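Local coordinates for protein glutathione S-transferase (Natrialba magadii ATCC 43099, PDB 6GZF) that probably acts as a glutathione transferase of the Xi class, with the glutathionyl-hydroquinone reductase activity associated with that class, at residues N39-D43 / R155-F161; D109-D113 / W138-D143. Residue numbers count along the deposited sequence, not the author numbering.

Both contacts lie on the thioredoxin-like, glutathione-binding part of the chain, around the mixed sheet 84-87, 56-60, 136-139, 144-147. The centres of contact 1 and contact 2 are about 18 Å apart and the nearest atoms of contact 1 and contact 2 about 7 Å apart, without touching. Contact 2 (109-113 with 138-143) is nested along the chain inside the loop closed by contact 1 (39-43 with 155-161). Strand 136-139 relates them: its Leu137 meets Val41, Met156 and Phe157, whereas the next residue, Trp138, belongs to contact 2. Together they hold two long loops against the sheet and its last helix. Neither includes a predicted glutathione-binding residue, though the Met156 side chain lies about 7 Å from that of Glu149.

Contact 1. Residues N39-D43 / R155-F161; sequences NWVQD and RMFDTEF
An extended loop that precedes strand 56-60 runs past the C-terminal end of helix 150-159 and the residues that follow it, burying 434 Å². CA atoms of Val41 and Met156 lie 6.4 Å apart, those of Asp43 and Glu160 5.4 Å. Asn39 O approaches Met156 CE (3.9 Å) and accepts a hydrogen bond from Asn147 of strand 144-147. Trp40 (chi1 m) reaches back to the helix: its ring edge, at CZ3, meets the aliphatic Arg155 CG at 3.7 Å, while its CE3 is 4.0 Å from Met156 CE. The Arg155 guanidinium leads elsewhere, to salt bridges with Asp181 and Glu238. Val41 (chi1 t) points toward 155-161. Val41 CG2 lies 3.9 Å from Met156 SD and Val41 CG1 3.6 Å from Phe161 CZ; the compact, branched valine suits this buried place, and Val41 N makes a weak hydrogen bond to Met156 SD (3.6 Å). Met156 is long and flexible enough to follow the loop with chi1 p, chi2 t, chi3 p. Asp43 N donates to Glu160 OE1 (3.0 Å, 164°): chi1 m sets Glu160 CG 3.3 Å from Val41 O, and chi2 m then turns the carboxylate so that OE1 faces Asp43 N. A water donates to Asp43 OD2 (3.2 Å) and weakly to Thr159 O (3.4 Å). Glu160 is the first residue to leave helical geometry. In this way the segment before the first strand of the thioredoxin-like sheet is packed on the final helix of that glutathione S-transferase N-terminal domain.

Contact 2. Residues D109-D113 / W138-D143; sequences DHVHD and WDTEED
This is a small surface contact, 179 Å², between the loop before helix 117-124 and the turn that joins the antiparallel strands 136-139 and 144-147 of the thioredoxin-like sheet. Val111 and Thr140 are the nearest CA pair, at 7.5 Å. Asp109 shapes the first loop: OD1 accepts from Val111 N (3.2 Å), an Asx turn, and OD2 from His112 N (2.9 Å). Asp139 does likewise in the second, OD2 accepting from Glu142 N (2.9 Å), while residues 140-142 have helical angles and Asp143 takes positive phi and psi (56°/60°). The polar link is a His-carboxylate hydrogen bond, His112 NE2 to Asp143 OD1, 2.6 Å and 154°; chi1 m at His112 and t at Asp143 turn imidazole and carboxylate toward each other across the gap between the loops. Beside it Val111 (chi1 t) brings its methyls against the indole, CG1 3.9 Å from Trp138 NE1 and CG2 4.2 Å from Trp138 CD1; CG2 is also 4.4 Å from Thr140 CG2. The large, buried Trp138 (chi1 t) offers the valine an extensive, mostly apolar surface. Beyond the two loops, Trp138 packs on Leu120 and Ala124 of helix 117-124 and on Tyr59 of strand 56-60, whose His57 and Tyr59 also touch Val111.

Contact 1. Residues N39-D43 / R155-F161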
loop_
_atom_site.group_PDB
_atom_site.type_symbol
_atom_site.label_atom_id
_atom_site.label_comp_id
_atom_site.label_asym_id
_atom_site.label_seq_id
_atom_site.Cartn_x
_atom_site.Cartn_y
_atom_site.Cartn_z
ATOM N N ASN A 39 9.887 13.834 -33.655
ATOM C CA ASN A 39 9.675 14.989 -34.517
ATOM C C ASN A 39 8.945 16.092 -33.762
ATOM O O ASN A 39 8.211 15.823 -32.809
ATOM C CB ASN A 39 8.897 14.602 -35.777
ATOM C CG ASN A 39 9.767 13.912 -36.809
ATOM O OD1 ASN A 39 10.606 14.543 -37.452
ATOM N ND2 ASN A 39 9.567 12.611 -36.978
ATOM N N TRP A 40 9.154 17.333 -34.186
ATOM C CA TRP A 40 8.528 18.477 -33.535
ATOM C C TRP A 40 7.580 19.218 -34.468
ATOM O O TRP A 40 7.832 19.325 -35.668
ATOM C CB TRP A 40 9.591 19.453 -33.024
ATOM C CG TRP A 40 10.306 19.010 -31.788
ATOM C CD1 TRP A 40 11.180 17.968 -31.673
ATOM C CD2 TRP A 40 10.226 19.614 -30.492
ATOM N NE1 TRP A 40 11.641 17.878 -30.381
ATOM C CE2 TRP A 40 11.070 18.878 -29.637
ATOM C CE3 TRP A 40 9.519 20.701 -29.969
ATOM C CZ2 TRP A 40 11.228 19.197 -28.290
ATOM C CZ3 TRP A 40 9.675 21.014 -28.631
ATOM C CH2 TRP A 40 10.523 20.264 -27.806
ATOM N N VAL A 41 6.487 19.722 -33.908
ATOM C CA VAL A 41 5.657 20.687 -34.613
ATOM C C VAL A 41 6.267 22.060 -34.384
ATOM O O VAL A 41 6.381 22.511 -33.244
ATOM C CB VAL A 41 4.196 20.667 -34.134
ATOM C CG1 VAL A 41 3.382 21.716 -34.877
ATOM C CG2 VAL A 41 3.592 19.285 -34.326
ATOM N N GLN A 42 6.674 22.718 -35.463
ATOM C CA GLN A 42 7.405 23.973 -35.346
ATOM C C GLN A 42 6.754 25.100 -36.138
ATOM O O GLN A 42 6.529 24.976 -37.342
ATOM C CB GLN A 42 8.851 23.781 -35.808
ATOM C CG GLN A 42 9.687 22.903 -34.892
ATOM C CD GLN A 42 10.073 23.605 -33.605
ATOM O OE1 GLN A 42 9.398 23.471 -32.585
ATOM N NE2 GLN A 42 11.167 24.357 -33.646
ATOM N N ASP A 43 6.461 26.203 -35.454
ATOM C CA ASP A 43 5.928 27.391 -36.107
ATOM C C ASP A 43 7.005 28.014 -36.987
ATOM O O ASP A 43 7.608 29.026 -36.629
ATOM C CB ASP A 43 5.425 28.401 -35.071
ATOM C CG ASP A 43 4.452 29.407 -35.657
ATOM O OD1 ASP A 43 4.447 29.588 -36.893
ATOM O OD2 ASP A 43 3.689 30.018 -34.880
ATOM N N ARG A 155 5.627 20.768 -24.429
ATOM C CA ARG A 155 6.389 21.951 -24.813
ATOM C C ARG A 155 5.883 22.572 -26.114
ATOM O O ARG A 155 5.674 23.783 -26.188
ATOM C CB ARG A 155 7.874 21.603 -24.949
ATOM C CG ARG A 155 8.735 22.739 -25.484
ATOM C CD ARG A 155 8.690 23.953 -24.572
ATOM N NE ARG A 155 9.165 23.645 -23.227
ATOM C CZ ARG A 155 10.444 23.666 -22.866
ATOM N NH1 ARG A 155 10.789 23.372 -21.620
ATOM N NH2 ARG A 155 11.378 23.980 -23.753
ATOM N N MET A 156 5.685 21.747 -27.136
ATOM C CA MET A 156 5.259 22.260 -28.432
ATOM C C MET A 156 3.792 22.700 -28.408
ATOM O O MET A 156 3.399 23.598 -29.152
ATOM C CB MET A 156 5.493 21.220 -29.531
ATOM C CG MET A 156 4.613 19.987 -29.458
ATOM S SD MET A 156 5.015 18.813 -30.768
ATOM C CE MET A 156 6.532 18.093 -30.139
ATOM N N PHE A 157 2.991 22.073 -27.550
ATOM C CA PHE A 157 1.634 22.553 -27.291
ATOM C C PHE A 157 1.697 23.958 -26.713
ATOM O O PHE A 157 0.834 24.798 -26.968
ATOM C CB PHE A 157 0.889 21.636 -26.316
ATOM C CG PHE A 157 0.257 20.433 -26.956
ATOM C CD1 PHE A 157 0.530 20.097 -28.270
ATOM C CD2 PHE A 157 -0.626 19.643 -26.236
ATOM C CE1 PHE A 157 -0.058 18.988 -28.851
ATOM C CE2 PHE A 157 -1.219 18.535 -26.811
ATOM C CZ PHE A 157 -0.935 18.207 -28.121
ATOM N N ASP A 158 2.743 24.195 -25.931
ATOM C CA ASP A 158 2.896 25.419 -25.160
ATOM C C ASP A 158 3.429 26.587 -25.990
ATOM O O ASP A 158 2.961 27.716 -25.855
ATOM C CB ASP A 158 3.828 25.152 -23.975
ATOM C CG ASP A 158 3.779 26.245 -22.930
ATOM O OD1 ASP A 158 2.785 26.996 -22.890
ATOM O OD2 ASP A 158 4.736 26.343 -22.138
ATOM N N THR A 159 4.400 26.315 -26.854
ATOM C CA THR A 159 5.146 27.392 -27.498
ATOM C C THR A 159 4.945 27.513 -29.008
ATOM O O THR A 159 5.476 28.436 -29.626
ATOM C CB THR A 159 6.657 27.233 -27.238
ATOM O OG1 THR A 159 7.115 26.003 -27.813
ATOM C CG2 THR A 159 6.944 27.227 -25.746
ATOM N N GLU A 160 4.185 26.601 -29.606
ATOM C CA GLU A 160 4.111 26.547 -31.065
ATOM C C GLU A 160 2.703 26.724 -31.642
ATOM O O GLU A 160 2.553 26.972 -32.839
ATOM C CB GLU A 160 4.697 25.225 -31.564
ATOM C CG GLU A 160 6.098 24.927 -31.043
ATOM C CD GLU A 160 7.111 25.983 -31.445
ATOM O OE1 GLU A 160 7.408 26.096 -32.652
ATOM O OE2 GLU A 160 7.610 26.702 -30.552
ATOM N N PHE A 161 1.678 26.600 -30.804
ATOM C CA PHE A 161 0.296 26.695 -31.277
ATOM C C PHE A 161 -0.401 27.982 -30.836
ATOM O O PHE A 161 -1.599 27.976 -30.552
ATOM C CB PHE A 161 -0.515 25.488 -30.794
ATOM C CG PHE A 161 -0.176 24.203 -31.498
ATOM C CD1 PHE A 161 0.839 23.386 -31.028
ATOM C CD2 PHE A 161 -0.879 23.808 -32.625
ATOM C CE1 PHE A 161 1.150 22.201 -31.671
ATOM C CE2 PHE A 161 -0.573 22.625 -33.272
ATOM C CZ PHE A 161 0.443 21.821 -32.794
HETATM O O HOH W 1 3.130 29.713 -31.761
#

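Contact 2. Residues D109-D113 / W138-D143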
loop_
_atom_site.group_PDB
_atom_site.type_symbol
_atom_site.label_atom_id
_atom_site.label_comp_id
_atom_site.label_asym_id
_atom_site.label_seq_id
_atom_site.Cartn_x
_atom_site.Cartn_y
_atom_site.Cartn_z
ATOM N N ASP A 109 -10.809 5.161 -32.037
ATOM C CA ASP A 109 -9.726 5.753 -32.810
ATOM C C ASP A 109 -10.312 6.605 -33.931
ATOM O O ASP A 109 -10.760 6.082 -34.950
ATOM C CB ASP A 109 -8.805 4.669 -33.373
ATOM C CG ASP A 109 -7.828 5.206 -34.402
ATOM O OD1 ASP A 109 -7.344 6.345 -34.232
ATOM O OD2 ASP A 109 -7.541 4.487 -35.382
ATOM N N HIS A 110 -10.306 7.920 -33.734
ATOM C CA HIS A 110 -10.931 8.844 -34.676
ATOM C C HIS A 110 -10.278 8.835 -36.056
ATOM O O HIS A 110 -10.893 9.248 -37.039
ATOM C CB HIS A 110 -10.907 10.269 -34.114
ATOM C CG HIS A 110 -11.766 10.459 -32.903
ATOM N ND1 HIS A 110 -11.364 10.085 -31.639
ATOM C CD2 HIS A 110 -13.006 10.985 -32.763
ATOM C CE1 HIS A 110 -12.320 10.374 -30.772
ATOM N NE2 HIS A 110 -13.327 10.920 -31.429
ATOM N N VAL A 111 -9.038 8.365 -36.131
ATOM C CA VAL A 111 -8.291 8.419 -37.382
ATOM C C VAL A 111 -8.518 7.190 -38.262
ATOM O O VAL A 111 -9.019 7.311 -39.380
ATOM C CB VAL A 111 -6.783 8.583 -37.122
ATOM C CG1 VAL A 111 -6.019 8.594 -38.433
ATOM C CG2 VAL A 111 -6.522 9.866 -36.349
ATOM N N HIS A 112 -8.154 6.011 -37.765
ATOM C CA HIS A 112 -8.241 4.798 -38.576
ATOM C C HIS A 112 -9.156 3.731 -37.982
ATOM O O HIS A 112 -9.261 2.632 -38.527
ATOM C CB HIS A 112 -6.844 4.211 -38.794
ATOM C CG HIS A 112 -5.964 5.055 -39.660
ATOM N ND1 HIS A 112 -6.313 5.420 -40.943
ATOM C CD2 HIS A 112 -4.750 5.607 -39.429
ATOM C CE1 HIS A 112 -5.351 6.162 -41.463
ATOM N NE2 HIS A 112 -4.393 6.291 -40.566
ATOM N N ASP A 113 -9.813 4.063 -36.872
ATOM C CA ASP A 113 -10.747 3.154 -36.206
ATOM C C ASP A 113 -10.094 1.806 -35.904
ATOM O O ASP A 113 -10.621 0.751 -36.256
ATOM C CB ASP A 113 -12.005 2.957 -37.060
ATOM C CG ASP A 113 -13.123 2.262 -36.304
ATOM O OD1 ASP A 113 -13.139 2.339 -35.058
ATOM O OD2 ASP A 113 -13.983 1.635 -36.958
ATOM N N TRP A 138 -0.387 12.565 -33.352
ATOM C CA TRP A 138 -0.543 12.016 -34.694
ATOM C C TRP A 138 -0.847 13.092 -35.731
ATOM O O TRP A 138 -1.690 13.959 -35.513
ATOM C CB TRP A 138 -1.652 10.960 -34.701
ATOM C CG TRP A 138 -1.758 10.201 -35.987
ATOM C CD1 TRP A 138 -2.417 10.592 -37.116
ATOM C CD2 TRP A 138 -1.195 8.917 -36.275
ATOM N NE1 TRP A 138 -2.296 9.632 -38.091
ATOM C CE2 TRP A 138 -1.550 8.593 -37.600
ATOM C CE3 TRP A 138 -0.423 8.009 -35.543
ATOM C CZ2 TRP A 138 -1.161 7.401 -38.207
ATOM C CZ3 TRP A 138 -0.039 6.827 -36.148
ATOM C CH2 TRP A 138 -0.407 6.533 -37.466
ATOM N N ASP A 139 -0.151 13.024 -36.863
ATOM C CA ASP A 139 -0.410 13.922 -37.982
ATOM C C ASP A 139 -1.330 13.252 -38.997
ATOM O O ASP A 139 -1.041 12.160 -39.480
ATOM C CB ASP A 139 0.897 14.341 -38.654
ATOM C CG ASP A 139 0.676 15.252 -39.844
ATOM O OD1 ASP A 139 -0.257 16.078 -39.792
ATOM O OD2 ASP A 139 1.434 15.143 -40.829
ATOM N N THR A 140 -2.437 13.912 -39.319
ATOM C CA THR A 140 -3.421 13.346 -40.235
ATOM C C THR A 140 -3.060 13.588 -41.698
ATOM O O THR A 140 -3.643 12.979 -42.596
ATOM C CB THR A 140 -4.827 13.917 -39.967
ATOM O OG1 THR A 140 -4.759 15.346 -39.898
ATOM C CG2 THR A 140 -5.375 13.381 -38.652
ATOM N N GLU A 141 -2.099 14.474 -41.937
ATOM C CA GLU A 141 -1.692 14.791 -43.302
ATOM C C GLU A 141 -0.652 13.800 -43.819
ATOM O O GLU A 141 -0.820 13.220 -44.892
ATOM C CB GLU A 141 -1.148 16.219 -43.384
ATOM C CG GLU A 141 -0.928 16.712 -44.804
ATOM C CD GLU A 141 -2.039 17.631 -45.281
ATOM O OE1 GLU A 141 -2.406 18.562 -44.532
ATOM O OE2 GLU A 141 -2.549 17.420 -46.402
ATOM N N GLU A 142 0.417 13.606 -43.054
ATOM C CA GLU A 142 1.451 12.643 -43.422
ATOM C C GLU A 142 1.079 11.238 -42.962
ATOM O O GLU A 142 1.741 10.264 -43.322
ATOM C CB GLU A 142 2.806 13.042 -42.834
ATOM C CG GLU A 142 3.723 13.756 -43.813
ATOM C CD GLU A 142 5.173 13.741 -43.366
ATOM O OE1 GLU A 142 5.636 12.685 -42.883
ATOM O OE2 GLU A 142 5.849 14.784 -43.497
ATOM N N ASP A 143 0.017 11.150 -42.162
ATOM C CA ASP A 143 -0.496 9.877 -41.657
ATOM C C ASP A 143 0.584 9.089 -40.920
ATOM O O ASP A 143 0.916 7.967 -41.301
ATOM C CB ASP A 143 -1.077 9.042 -42.802
ATOM C CG ASP A 143 -1.935 7.893 -42.308
ATOM O OD1 ASP A 143 -2.634 8.069 -41.288
ATOM O OD2 ASP A 143 -1.914 6.817 -42.942
#